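Side-chain contacts in lasso peptide isopeptidase AtxE2 (Asticcacaulis excentricus, PDB 5TXE), which hydrolyses the isopeptide bond of the lasso peptides astexin-2 and astexin-3, opening these threaded molecules into linear peptides: residues F110-S115 and N121-A126; F543-T548 and R658-D663; C363-A368 and R373-N378; I229-L234 and A250-K255. The protein carries 1 engineered substitution. All coordinates share one frame; numbering follows the deposited sequence.

Interaction 1 (F110-S115 and N121-A126)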
loop_
_atom_site.group_PDB
_atom_site.type_symbol
_atom_site.label_atom_id
_atom_site.label_comp_id
_atom_site.label_asym_id
_atom_site.label_seq_id
_atom_site.Cartn_x
_atom_site.Cartn_y
_atom_site.Cartn_z
ATOM N N PHE A 110 9.952 0.694 -9.748
ATOM C CA PHE A 110 9.525 1.303 -8.514
ATOM C C PHE A 110 8.575 2.489 -8.757
ATOM O O PHE A 110 8.798 3.286 -9.647
ATOM C CB PHE A 110 10.722 1.790 -7.715
ATOM C CG PHE A 110 11.527 0.679 -7.125
ATOM C CD1 PHE A 110 10.985 -0.168 -6.183
ATOM C CD2 PHE A 110 12.857 0.479 -7.522
ATOM C CE1 PHE A 110 11.710 -1.233 -5.643
ATOM C CE2 PHE A 110 13.596 -0.574 -6.994
ATOM C CZ PHE A 110 13.003 -1.434 -6.060
ATOM N N TRP A 111 7.582 2.624 -7.899
ATOM C CA TRP A 111 6.771 3.822 -7.872
ATOM C C TRP A 111 7.557 4.900 -7.175
ATOM O O TRP A 111 7.907 4.736 -6.020
ATOM C CB TRP A 111 5.492 3.513 -7.080
ATOM C CG TRP A 111 4.412 4.568 -7.126
ATOM C CD1 TRP A 111 4.477 5.818 -7.690
ATOM C CD2 TRP A 111 3.098 4.449 -6.561
ATOM N NE1 TRP A 111 3.282 6.472 -7.494
ATOM C CE2 TRP A 111 2.428 5.651 -6.807
ATOM C CE3 TRP A 111 2.427 3.432 -5.862
ATOM C CZ2 TRP A 111 1.089 5.841 -6.454
ATOM C CZ3 TRP A 111 1.122 3.640 -5.462
ATOM C CH2 TRP A 111 0.466 4.840 -5.765
ATOM N N THR A 112 7.890 5.981 -7.862
ATOM C CA THR A 112 8.611 7.076 -7.239
ATOM C C THR A 112 7.885 8.352 -7.506
ATOM O O THR A 112 7.187 8.471 -8.499
ATOM C CB THR A 112 10.084 7.256 -7.771
ATOM O OG1 THR A 112 10.118 7.472 -9.183
ATOM C CG2 THR A 112 10.931 6.047 -7.418
ATOM N N ILE A 113 8.018 9.304 -6.597
ATOM C CA ILE A 113 7.425 10.647 -6.750
ATOM C C ILE A 113 8.340 11.716 -6.147
ATOM O O ILE A 113 9.236 11.394 -5.322
ATOM C CB ILE A 113 6.058 10.773 -6.000
ATOM C CG1 ILE A 113 6.211 10.469 -4.502
ATOM C CG2 ILE A 113 4.985 9.888 -6.597
ATOM C CD1 ILE A 113 5.040 11.011 -3.651
ATOM N N PRO A 114 8.118 12.989 -6.513
ATOM C CA PRO A 114 8.733 14.083 -5.789
ATOM C C PRO A 114 8.103 14.150 -4.402
ATOM O O PRO A 114 6.941 13.876 -4.269
ATOM C CB PRO A 114 8.331 15.322 -6.583
ATOM C CG PRO A 114 7.863 14.835 -7.909
ATOM C CD PRO A 114 7.314 13.451 -7.659
ATOM N N SER A 115 8.890 14.488 -3.394
ATOM C CA SER A 115 8.423 14.736 -2.023
ATOM C C SER A 115 9.451 15.603 -1.311
ATOM O O SER A 115 10.666 15.480 -1.565
ATOM C CB SER A 115 8.329 13.470 -1.202
ATOM O OG SER A 115 7.321 12.592 -1.686
ATOM N N ASN A 121 11.921 11.219 -4.281
ATOM C CA ASN A 121 12.152 10.767 -2.930
ATOM C C ASN A 121 12.700 9.327 -3.007
ATOM O O ASN A 121 12.609 8.691 -4.041
ATOM C CB ASN A 121 10.824 10.838 -2.150
ATOM C CG ASN A 121 10.997 10.760 -0.624
ATOM O OD1 ASN A 121 12.046 11.120 -0.076
ATOM N ND2 ASN A 121 9.948 10.271 0.067
ATOM N N ALA A 122 13.240 8.799 -1.921
ATOM C CA ALA A 122 13.562 7.380 -1.932
ATOM C C ALA A 122 12.286 6.549 -2.254
ATOM O O ALA A 122 11.220 6.888 -1.819
ATOM C CB ALA A 122 14.145 6.961 -0.602
ATOM N N PRO A 123 12.415 5.487 -3.043
ATOM C CA PRO A 123 11.293 4.621 -3.334
ATOM C C PRO A 123 10.725 3.964 -2.071
ATOM O O PRO A 123 11.483 3.556 -1.205
ATOM C CB PRO A 123 11.874 3.545 -4.213
ATOM C CG PRO A 123 13.230 3.963 -4.598
ATOM C CD PRO A 123 13.678 5.030 -3.661
ATOM N N SER A 124 9.399 3.907 -1.956
ATOM C CA SER A 124 8.780 3.221 -0.848
ATOM C C SER A 124 9.152 1.745 -0.979
ATOM O O SER A 124 9.232 1.049 0.001
ATOM C CB SER A 124 7.275 3.414 -0.892
ATOM O OG SER A 124 6.767 2.666 -2.002
ATOM N N GLY A 125 9.355 1.295 -2.223
ATOM C CA GLY A 125 9.565 -0.110 -2.561
ATOM C C GLY A 125 8.389 -0.757 -3.280
ATOM O O GLY A 125 8.484 -1.895 -3.782
ATOM N N ALA A 126 7.265 -0.062 -3.296
ATOM C CA ALA A 126 6.107 -0.562 -4.004
ATOM C C ALA A 126 6.341 -0.424 -5.518
ATOM O O ALA A 126 6.963 0.518 -5.975
ATOM C CB ALA A 126 4.899 0.265 -3.626
HETATM O O HOH W 1 8.770 2.462 -4.882
HETATM O O HOH W 2 7.094 5.555 -3.578
HETATM O O HOH W 3 9.698 8.203 -4.558
HETATM O O HOH W 4 7.442 9.653 -1.339
#

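Interaction 2 (F543-T548 and R658-D663)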
loop_
_atom_site.group_PDB
_atom_site.type_symbol
_atom_site.label_atom_id
_atom_site.label_comp_id
_atom_site.label_asym_id
_atom_site.label_seq_id
_atom_site.Cartn_x
_atom_site.Cartn_y
_atom_site.Cartn_z
ATOM N N PHE A 543 2.569 -7.542 25.564
ATOM C CA PHE A 543 3.129 -8.330 24.444
ATOM C C PHE A 543 4.269 -9.224 24.843
ATOM O O PHE A 543 5.202 -8.789 25.442
ATOM C CB PHE A 543 3.512 -7.353 23.341
ATOM C CG PHE A 543 2.351 -6.518 22.915
ATOM C CD1 PHE A 543 1.318 -7.094 22.211
ATOM C CD2 PHE A 543 2.273 -5.219 23.230
ATOM C CE1 PHE A 543 0.245 -6.359 21.822
ATOM C CE2 PHE A 543 1.189 -4.475 22.855
ATOM C CZ PHE A 543 0.187 -5.053 22.143
ATOM N N ALA A 544 4.214 -10.493 24.502
ATOM C CA ALA A 544 5.268 -11.385 24.889
ATOM C C ALA A 544 6.389 -11.534 23.822
ATOM O O ALA A 544 7.424 -12.182 24.095
ATOM C CB ALA A 544 4.687 -12.737 25.173
ATOM N N ALA A 545 6.151 -11.035 22.614
ATOM C CA ALA A 545 7.167 -11.059 21.517
ATOM C C ALA A 545 6.757 -10.106 20.415
ATOM O O ALA A 545 5.551 -9.799 20.281
ATOM C CB ALA A 545 7.351 -12.454 20.987
ATOM N N ALA A 546 7.740 -9.567 19.700
ATOM C CA ALA A 546 7.451 -8.634 18.641
ATOM C C ALA A 546 8.414 -8.750 17.479
ATOM O O ALA A 546 9.545 -9.242 17.646
ATOM C CB ALA A 546 7.412 -7.234 19.178
ATOM N N VAL A 547 7.926 -8.339 16.302
ATOM C CA VAL A 547 8.682 -8.213 15.113
ATOM C C VAL A 547 8.354 -6.869 14.506
ATOM O O VAL A 547 7.203 -6.462 14.513
ATOM C CB VAL A 547 8.348 -9.306 14.114
ATOM C CG1 VAL A 547 9.152 -9.104 12.829
ATOM C CG2 VAL A 547 8.688 -10.674 14.712
ATOM N N THR A 548 9.375 -6.148 14.024
ATOM C CA THR A 548 9.176 -4.888 13.303
ATOM C C THR A 548 10.081 -4.862 12.066
ATOM O O THR A 548 11.126 -5.498 12.063
ATOM C CB THR A 548 9.419 -3.687 14.225
ATOM O OG1 THR A 548 9.172 -2.508 13.514
ATOM C CG2 THR A 548 10.868 -3.561 14.688
ATOM N N ARG A 658 6.935 -18.976 16.865
ATOM C CA ARG A 658 6.904 -20.353 17.365
ATOM C C ARG A 658 7.866 -20.559 18.518
ATOM O O ARG A 658 7.544 -21.260 19.489
ATOM C CB ARG A 658 7.229 -21.368 16.291
ATOM C CG ARG A 658 6.139 -21.501 15.267
ATOM C CD ARG A 658 6.447 -22.592 14.222
ATOM N NE ARG A 658 6.256 -23.904 14.805
ATOM C CZ ARG A 658 7.107 -24.925 14.763
ATOM N NH1 ARG A 658 8.247 -24.885 14.077
ATOM N NH2 ARG A 658 6.767 -26.035 15.394
ATOM N N PHE A 659 9.040 -19.932 18.439
ATOM C CA PHE A 659 10.041 -20.072 19.466
ATOM C C PHE A 659 9.571 -19.417 20.768
ATOM O O PHE A 659 9.609 -20.056 21.811
ATOM C CB PHE A 659 11.422 -19.518 19.003
ATOM C CG PHE A 659 12.528 -19.598 20.050
ATOM C CD1 PHE A 659 13.268 -20.722 20.202
ATOM C CD2 PHE A 659 12.781 -18.533 20.876
ATOM C CE1 PHE A 659 14.248 -20.800 21.186
ATOM C CE2 PHE A 659 13.771 -18.581 21.821
ATOM C CZ PHE A 659 14.506 -19.709 21.976
ATOM N N TRP A 660 9.159 -18.156 20.725
ATOM C CA TRP A 660 8.873 -17.449 21.926
ATOM C C TRP A 660 7.501 -17.687 22.441
ATOM O O TRP A 660 7.314 -17.612 23.653
ATOM C CB TRP A 660 9.011 -15.973 21.743
ATOM C CG TRP A 660 10.415 -15.553 21.422
ATOM C CD1 TRP A 660 10.902 -15.178 20.207
ATOM C CD2 TRP A 660 11.479 -15.413 22.353
ATOM N NE1 TRP A 660 12.221 -14.790 20.332
ATOM C CE2 TRP A 660 12.595 -14.941 21.645
ATOM C CE3 TRP A 660 11.595 -15.658 23.728
ATOM C CZ2 TRP A 660 13.803 -14.705 22.249
ATOM C CZ3 TRP A 660 12.799 -15.430 24.337
ATOM C CH2 TRP A 660 13.902 -14.961 23.586
ATOM N N LEU A 661 6.519 -17.937 21.571
ATOM C CA LEU A 661 5.146 -18.114 22.031
ATOM C C LEU A 661 4.691 -19.547 22.119
ATOM O O LEU A 661 3.717 -19.776 22.779
ATOM C CB LEU A 661 4.146 -17.377 21.154
ATOM C CG LEU A 661 4.400 -15.898 20.954
ATOM C CD1 LEU A 661 3.360 -15.324 19.998
ATOM C CD2 LEU A 661 4.412 -15.074 22.209
ATOM N N MET A 662 5.359 -20.498 21.444
ATOM C CA MET A 662 5.053 -21.921 21.555
ATOM C C MET A 662 6.200 -22.757 22.123
ATOM O O MET A 662 5.992 -23.932 22.348
ATOM C CB MET A 662 4.657 -22.513 20.184
ATOM C CG MET A 662 3.337 -21.990 19.615
ATOM S SD MET A 662 3.108 -22.599 17.964
ATOM C CE MET A 662 1.494 -22.056 17.530
ATOM N N ASP A 663 7.378 -22.166 22.385
ATOM C CA ASP A 663 8.558 -22.903 22.830
ATOM C C ASP A 663 8.890 -24.040 21.860
ATOM O O ASP A 663 9.305 -25.088 22.267
ATOM C CB ASP A 663 8.361 -23.399 24.278
ATOM C CG ASP A 663 8.094 -22.233 25.290
ATOM O OD1 ASP A 663 8.642 -21.111 25.118
ATOM O OD2 ASP A 663 7.326 -22.448 26.254
#

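Interaction 3 (C363-A368 and R373-N378)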
loop_
_atom_site.group_PDB
_atom_site.type_symbol
_atom_site.label_atom_id
_atom_site.label_comp_id
_atom_site.label_asym_id
_atom_site.label_seq_id
_atom_site.Cartn_x
_atom_site.Cartn_y
_atom_site.Cartn_z
ATOM N N CYS A 363 -13.760 -4.856 -13.013
ATOM C CA CYS A 363 -12.993 -4.462 -11.821
ATOM C C CYS A 363 -11.907 -5.466 -11.423
ATOM O O CYS A 363 -12.044 -6.669 -11.660
ATOM C CB CYS A 363 -13.933 -4.395 -10.617
ATOM S SG CYS A 363 -15.308 -3.267 -10.829
ATOM N N ALA A 364 -10.866 -4.997 -10.742
ATOM C CA ALA A 364 -10.122 -5.915 -9.902
ATOM C C ALA A 364 -10.876 -6.028 -8.597
ATOM O O ALA A 364 -11.518 -5.086 -8.177
ATOM C CB ALA A 364 -8.705 -5.400 -9.652
ATOM N N GLN A 365 -10.753 -7.162 -7.914
ATOM C CA GLN A 365 -11.477 -7.384 -6.673
ATOM C C GLN A 365 -10.678 -8.310 -5.784
ATOM O O GLN A 365 -9.940 -9.182 -6.277
ATOM C CB GLN A 365 -12.818 -8.040 -6.982
ATOM C CG GLN A 365 -13.707 -8.315 -5.767
ATOM C CD GLN A 365 -13.597 -9.730 -5.231
ATOM O OE1 GLN A 365 -13.329 -10.680 -5.956
ATOM N NE2 GLN A 365 -13.859 -9.885 -3.947
ATOM N N GLU A 366 -10.810 -8.122 -4.478
ATOM C CA GLU A 366 -10.190 -9.009 -3.503
ATOM C C GLU A 366 -10.956 -9.012 -2.209
ATOM O O GLU A 366 -11.708 -8.091 -1.943
ATOM C CB GLU A 366 -8.711 -8.623 -3.267
ATOM C CG GLU A 366 -8.495 -7.228 -2.842
ATOM C CD GLU A 366 -7.037 -6.952 -2.518
ATOM O OE1 GLU A 366 -6.572 -7.522 -1.502
ATOM O OE2 GLU A 366 -6.392 -6.126 -3.217
ATOM N N SER A 367 -10.791 -10.084 -1.444
ATOM C CA SER A 367 -11.375 -10.163 -0.142
ATOM C C SER A 367 -10.543 -11.130 0.675
ATOM O O SER A 367 -9.541 -11.654 0.187
ATOM C CB SER A 367 -12.859 -10.575 -0.230
ATOM O OG SER A 367 -12.989 -11.922 -0.605
ATOM N N ALA A 368 -10.974 -11.391 1.899
ATOM C CA ALA A 368 -10.110 -11.987 2.896
ATOM C C ALA A 368 -9.408 -13.203 2.366
ATOM O O ALA A 368 -8.196 -13.354 2.612
ATOM C CB ALA A 368 -10.886 -12.343 4.158
ATOM N N ARG A 373 -8.141 -10.477 -8.301
ATOM C CA ARG A 373 -8.545 -11.018 -9.564
ATOM C C ARG A 373 -9.431 -10.017 -10.270
ATOM O O ARG A 373 -9.819 -8.982 -9.690
ATOM C CB ARG A 373 -9.340 -12.279 -9.296
ATOM C CG ARG A 373 -10.580 -11.998 -8.518
ATOM C CD ARG A 373 -11.539 -13.148 -8.507
ATOM N NE ARG A 373 -12.639 -12.812 -7.635
ATOM C CZ ARG A 373 -13.695 -13.598 -7.349
ATOM N NH1 ARG A 373 -13.841 -14.821 -7.856
ATOM N NH2 ARG A 373 -14.612 -13.144 -6.516
ATOM N N LEU A 374 -9.731 -10.313 -11.519
ATOM C CA LEU A 374 -10.691 -9.517 -12.270
ATOM C C LEU A 374 -12.083 -10.164 -12.227
ATOM O O LEU A 374 -12.225 -11.371 -12.282
ATOM C CB LEU A 374 -10.266 -9.358 -13.706
ATOM C CG LEU A 374 -9.296 -8.258 -14.140
ATOM C CD1 LEU A 374 -8.539 -7.624 -13.011
ATOM C CD2 LEU A 374 -8.397 -8.764 -15.226
ATOM N N VAL A 375 -13.089 -9.309 -12.231
ATOM C CA VAL A 375 -14.457 -9.633 -11.950
ATOM C C VAL A 375 -15.297 -8.709 -12.809
ATOM O O VAL A 375 -14.821 -7.620 -13.196
ATOM C CB VAL A 375 -14.576 -9.401 -10.438
ATOM C CG1 VAL A 375 -15.493 -8.291 -10.005
ATOM C CG2 VAL A 375 -14.587 -10.676 -9.651
ATOM N N THR A 376 -16.502 -9.159 -13.198
ATOM C CA THR A 376 -17.503 -8.247 -13.820
ATOM C C THR A 376 -18.673 -8.057 -12.908
ATOM O O THR A 376 -19.118 -8.964 -12.249
ATOM C CB THR A 376 -18.045 -8.710 -15.207
ATOM O OG1 THR A 376 -18.644 -9.988 -15.073
ATOM C CG2 THR A 376 -16.964 -8.845 -16.199
ATOM N N LEU A 377 -19.137 -6.842 -12.818
ATOM C CA LEU A 377 -20.257 -6.550 -11.964
ATOM C C LEU A 377 -21.423 -6.096 -12.872
ATOM O O LEU A 377 -21.297 -5.137 -13.631
ATOM C CB LEU A 377 -19.836 -5.468 -10.999
ATOM C CG LEU A 377 -20.418 -5.490 -9.595
ATOM C CD1 LEU A 377 -20.675 -6.874 -9.054
ATOM C CD2 LEU A 377 -19.449 -4.833 -8.651
ATOM N N ASN A 378 -22.547 -6.795 -12.807
ATOM C CA ASN A 378 -23.739 -6.412 -13.568
ATOM C C ASN A 378 -24.405 -5.159 -12.970
ATOM O O ASN A 378 -24.833 -5.150 -11.822
ATOM C CB ASN A 378 -24.685 -7.609 -13.612
ATOM C CG ASN A 378 -25.937 -7.363 -14.449
ATOM O OD1 ASN A 378 -26.576 -6.307 -14.391
ATOM N ND2 ASN A 378 -26.319 -8.374 -15.188
#

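Interaction 4 (I229-L234 and A250-K255)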
loop_
_atom_site.group_PDB
_atom_site.type_symbol
_atom_site.label_atom_id
_atom_site.label_comp_id
_atom_site.label_asym_id
_atom_site.label_seq_id
_atom_site.Cartn_x
_atom_site.Cartn_y
_atom_site.Cartn_z
ATOM N N ILE A 229 9.061 18.826 -16.515
ATOM C CA ILE A 229 8.697 17.732 -17.348
ATOM C C ILE A 229 8.721 18.194 -18.807
ATOM O O ILE A 229 8.269 19.276 -19.093
ATOM C CB ILE A 229 7.310 17.280 -16.957
ATOM C CG1 ILE A 229 7.317 16.873 -15.488
ATOM C CG2 ILE A 229 6.879 16.100 -17.824
ATOM C CD1 ILE A 229 5.957 16.383 -14.987
ATOM N N VAL A 230 9.290 17.382 -19.702
ATOM C CA VAL A 230 9.466 17.661 -21.130
ATOM C C VAL A 230 8.600 16.675 -21.881
ATOM O O VAL A 230 8.454 15.509 -21.448
ATOM C CB VAL A 230 10.935 17.513 -21.481
ATOM C CG1 VAL A 230 11.207 17.309 -22.952
ATOM C CG2 VAL A 230 11.705 18.709 -20.986
ATOM N N TYR A 231 7.933 17.161 -22.935
ATOM C CA TYR A 231 6.968 16.356 -23.725
ATOM C C TYR A 231 7.520 16.237 -25.108
ATOM O O TYR A 231 8.008 17.209 -25.629
ATOM C CB TYR A 231 5.607 17.031 -23.782
ATOM C CG TYR A 231 5.100 17.245 -22.400
ATOM C CD1 TYR A 231 4.414 16.232 -21.749
ATOM C CD2 TYR A 231 5.337 18.459 -21.704
ATOM C CE1 TYR A 231 3.989 16.397 -20.438
ATOM C CE2 TYR A 231 4.914 18.630 -20.385
ATOM C CZ TYR A 231 4.227 17.595 -19.768
ATOM O OH TYR A 231 3.773 17.668 -18.477
ATOM N N GLN A 232 7.441 15.058 -25.706
ATOM C CA GLN A 232 7.894 14.851 -27.076
ATOM C C GLN A 232 6.925 13.921 -27.764
ATOM O O GLN A 232 6.209 13.155 -27.102
ATOM C CB GLN A 232 9.286 14.180 -27.110
ATOM C CG GLN A 232 10.490 14.922 -26.550
ATOM C CD GLN A 232 11.275 15.659 -27.617
ATOM O OE1 GLN A 232 12.051 15.079 -28.387
ATOM N NE2 GLN A 232 11.099 16.945 -27.643
ATOM N N VAL A 233 6.919 13.958 -29.092
ATOM C CA VAL A 233 6.036 13.118 -29.881
ATOM C C VAL A 233 6.858 12.312 -30.840
ATOM O O VAL A 233 7.743 12.850 -31.502
ATOM C CB VAL A 233 5.044 13.962 -30.708
ATOM C CG1 VAL A 233 4.172 13.059 -31.563
ATOM C CG2 VAL A 233 4.166 14.763 -29.766
ATOM N N LEU A 234 6.529 11.028 -30.936
ATOM C CA LEU A 234 7.188 10.147 -31.825
ATOM C C LEU A 234 6.212 9.626 -32.847
ATOM O O LEU A 234 5.203 9.048 -32.489
ATOM C CB LEU A 234 7.785 8.947 -31.064
ATOM C CG LEU A 234 8.396 7.940 -32.048
ATOM C CD1 LEU A 234 9.845 8.237 -32.278
ATOM C CD2 LEU A 234 8.249 6.494 -31.586
ATOM N N ALA A 250 -1.775 18.771 -23.132
ATOM C CA ALA A 250 -2.924 18.587 -22.235
ATOM C C ALA A 250 -3.563 17.184 -22.375
ATOM O O ALA A 250 -3.994 16.605 -21.384
ATOM C CB ALA A 250 -3.930 19.699 -22.443
ATOM N N ARG A 251 -3.599 16.591 -23.570
ATOM C CA ARG A 251 -4.121 15.179 -23.687
ATOM C C ARG A 251 -3.312 14.161 -22.843
ATOM O O ARG A 251 -3.778 13.049 -22.545
ATOM C CB ARG A 251 -4.244 14.652 -25.148
ATOM C CG ARG A 251 -5.666 14.168 -25.491
ATOM C CD ARG A 251 -5.857 13.182 -26.642
ATOM N NE ARG A 251 -5.373 13.687 -27.931
ATOM C CZ ARG A 251 -5.352 12.955 -29.053
ATOM N NH1 ARG A 251 -5.777 11.686 -29.041
ATOM N NH2 ARG A 251 -4.891 13.481 -30.188
ATOM N N LEU A 252 -2.077 14.515 -22.498
ATOM C CA LEU A 252 -1.288 13.683 -21.620
ATOM C C LEU A 252 -1.372 14.171 -20.162
ATOM O O LEU A 252 -1.505 13.355 -19.273
ATOM C CB LEU A 252 0.175 13.589 -22.120
ATOM C CG LEU A 252 1.152 12.615 -21.429
ATOM C CD1 LEU A 252 0.671 11.211 -21.527
ATOM C CD2 LEU A 252 2.538 12.661 -22.022
ATOM N N ARG A 253 -1.304 15.479 -19.946
ATOM C CA ARG A 253 -1.240 16.102 -18.612
ATOM C C ARG A 253 -2.557 15.980 -17.807
ATOM O O ARG A 253 -2.537 15.653 -16.616
ATOM C CB ARG A 253 -0.897 17.591 -18.758
ATOM C CG ARG A 253 0.130 18.089 -17.776
ATOM C CD ARG A 253 0.357 19.597 -17.801
ATOM N NE ARG A 253 0.795 20.003 -16.460
ATOM C CZ ARG A 253 1.983 19.692 -15.908
ATOM N NH1 ARG A 253 2.914 19.006 -16.582
ATOM N NH2 ARG A 253 2.269 20.079 -14.665
ATOM N N GLU A 254 -3.685 16.278 -18.448
ATOM C CA GLU A 254 -4.987 16.223 -17.780
ATOM C C GLU A 254 -5.349 14.769 -17.461
ATOM O O GLU A 254 -5.235 13.904 -18.305
ATOM C CB GLU A 254 -6.107 16.789 -18.672
ATOM C CG GLU A 254 -6.189 18.310 -18.822
ATOM C CD GLU A 254 -7.359 18.719 -19.732
ATOM O OE1 GLU A 254 -8.515 18.323 -19.430
ATOM O OE2 GLU A 254 -7.137 19.419 -20.757
ATOM N N LYS A 255 -5.784 14.515 -16.244
ATOM C CA LYS A 255 -6.383 13.226 -15.891
ATOM C C LYS A 255 -7.912 13.348 -15.682
ATOM O O LYS A 255 -8.387 14.318 -15.129
ATOM C CB LYS A 255 -5.729 12.694 -14.617
ATOM C CG LYS A 255 -6.196 11.290 -14.228
ATOM C CD LYS A 255 -5.778 10.934 -12.801
ATOM C CE LYS A 255 -4.349 10.401 -12.794
ATOM N NZ LYS A 255 -3.750 10.411 -11.438
#

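Interaction 1 (F110-S115 and N121-A126)
Two nearly straight backbone hydrogen bonds hold a loop-to-loop contact: Trp111 N gives its proton to Ala126 O at 2.9 Å, and Asn121 N gives its own to Ile113 O at 2.9 Å. Water joins the two segments along the rest of the contact. One water donates to both Trp111 O and Ala126 O while accepting from Gly125 N; a second water donates to Trp111 O at 2.7 Å and accepts from Ser124 N; a third joins Ile113 N to Asn121 O; at the Ser115 end a fourth links Ser115 OG with Asn121 ND2. Ser124 OG accepts from Ala126 N at 3.1 Å, an ST turn. Apolar contact is looser. Phe110 CB and CG lie against Pro123 CB, both at 4.1 Å, and the ring turns its edge to Gly125 O, while Thr112 CG2 runs alongside the proline. Asn121, its CG anti to the backbone N (chi1 -164°), lays CB and ND2 along Ser115 CB. Ser124 OG and Asn121 ND2 both hydrogen-bond to the backbone of the bound peptide, and Trp116, important for activity, adjoins Ser115. Such chemistry is consistent with a peptide-binding loop held in shape largely by backbone bonds and water.

Interaction 2 (F543-T548 and R658-D663)
Ala545, on strand 545-548, and Trp660, near the end of helix 643-662, bring their CA atoms to 6.6 Å, while Ala544 faces Leu661 at 7.3 Å between CA atoms. The close approach is consistent with the small side chains here, two methyl groups at the start of the strand. Both alanine CB atoms point toward the helix. Leu661 reaches across with a single branch, CD2, which touches Ala544 CB at 3.8 Å and Ala545 CB at 4.1 Å, bridging the two methyls. Its CG stands anti to the carbonyl carbon (chi1 -54°), and this swings the isobutyl end toward the strand although the first bond of the side chain does not aim there. Trp660 contributes its root instead: its CB meets Ala545 CB at 4.0 Å. The contact is thus purely apolar and small, burying 134 Å² in all. The indole of Trp660 has Phe659 CD2 over one face and packs edge-to-face with Trp656. Farther along the strand, Val547 continues the packing against Thr653, Trp656 and Phe657 of the same helix. The last turn of helix 643-662 therefore packs on the start of strand 545-548 and the residue before it, in the mixed alpha/beta-hydrolase sheet, where that strand runs parallel to 521-525 and 602-607, with helix 528-539 touching Phe543, Ala546 and Thr548 and helix 672-684 touching Phe659 and Trp660.

Interaction 3 (C363-A368 and R373-N378)
Cys363 and Val375 form an antiparallel hydrogen-bonded pair, each donating its N-H to the other's carbonyl: Cys363 N to Val375 O at 3.0 Å and Val375 N to Cys363 O at 2.9 Å. Gln365 and Arg373 repeat the pattern, Gln365 N to Arg373 O at 2.7 Å and Arg373 N to Gln365 O at 3.0 Å. Ala364 and Leu374 between them are a non-hydrogen-bonded pair, whose CA atoms supply CA-H...O contacts to Arg373 O and Cys363 O. Ala364 forms backbone hydrogen bonds with Gln352 of strand 350-357, and Leu374 with Leu387 and Tyr388 of strand 384-388. On the face that carries Gln365 and Arg373, a side-chain bond is added. Gln365 OE1 accepts from both Arg373 NE and Arg373 NH2, each at 2.8 Å, NE meeting it almost head-on and NH2 from above the amide plane; the oxygen lies at the guanidinium edge, the two planes 54° apart. A bend at chi2 (-96°) brings the amide there, whereas Arg373 runs extended from CG to NE. A leucine in place of Arg373 would probably leave Gln365 OE1 without both donors and its amide freer to turn. Val375 packs its methyls beside Gln365 CB, and Cys363 is tied by a disulfide to Cys354 on strand 350-357. The arrangement is a beta-hairpin pairing of adjacent strands in a four-stranded antiparallel sheet, consistent with a blade of the beta-propeller that accompanies the hydrolase domain in prolyl oligopeptidase relatives.

Interaction 4 (I229-L234 and A250-K255)
Tyr231 meets the helix at two places of very different character. On the Leu252 side, its ring edge at CD1 lies 4.0 Å from Leu252 CD2, the two side chains slanting past each other. This is the snug part: Leu252 is buried, held also by Asp175 and Gln177 of strand 173-178, and its CG sits anti to the backbone N (chi1 -173°), which sends the branch to the tyrosine. Tyr231 in turn rests on Ser187 and Ala244. On the solvent side the phenol oxygen finds Arg253, an exposed residue. Arg253 NH1 donates to Tyr231 OH over a very short 2.5 Å, but the N-H...O angle of 125° is far from straight, so its exact geometry is doubtful. The oxygen lies at the guanidinium edge, with ring and guanidinium planes 84° apart. Ile229 CD1 comes only loosely near, 4.3 Å from Arg253 NH1. A valine in place of Tyr231 would probably open a gap beside Leu252 and take away whatever hold the hydroxyl has on Arg253. The chemistry implies a graded joint between strand 230-235 and helix 246-253: an apolar ring-edge contact against the buried Leu252, and at the surface a polar contact whose arginine end is exposed to solvent.

The four contacts sort by depth and by element. Interaction 3 is the most buried, and it alone joins two neighbouring strands of one sheet. Interactions 2 and 4 both set a helix against a strand, yet in different parts of the fold, about 52 Å apart between centres and on opposite sides of the chain's centre: the first is wholly apolar, the second mixes an apolar ring edge with an exposed arginine. Interaction 1 pairs loop with loop and is held by backbone bonds and bridging waters along with modest side-chain contacts, beside the bound peptide. The other three lie away from the catalytic and peptide-binding residues. None touches another; interactions 1 and 4 approach closest, about 7 Å between nearest atoms.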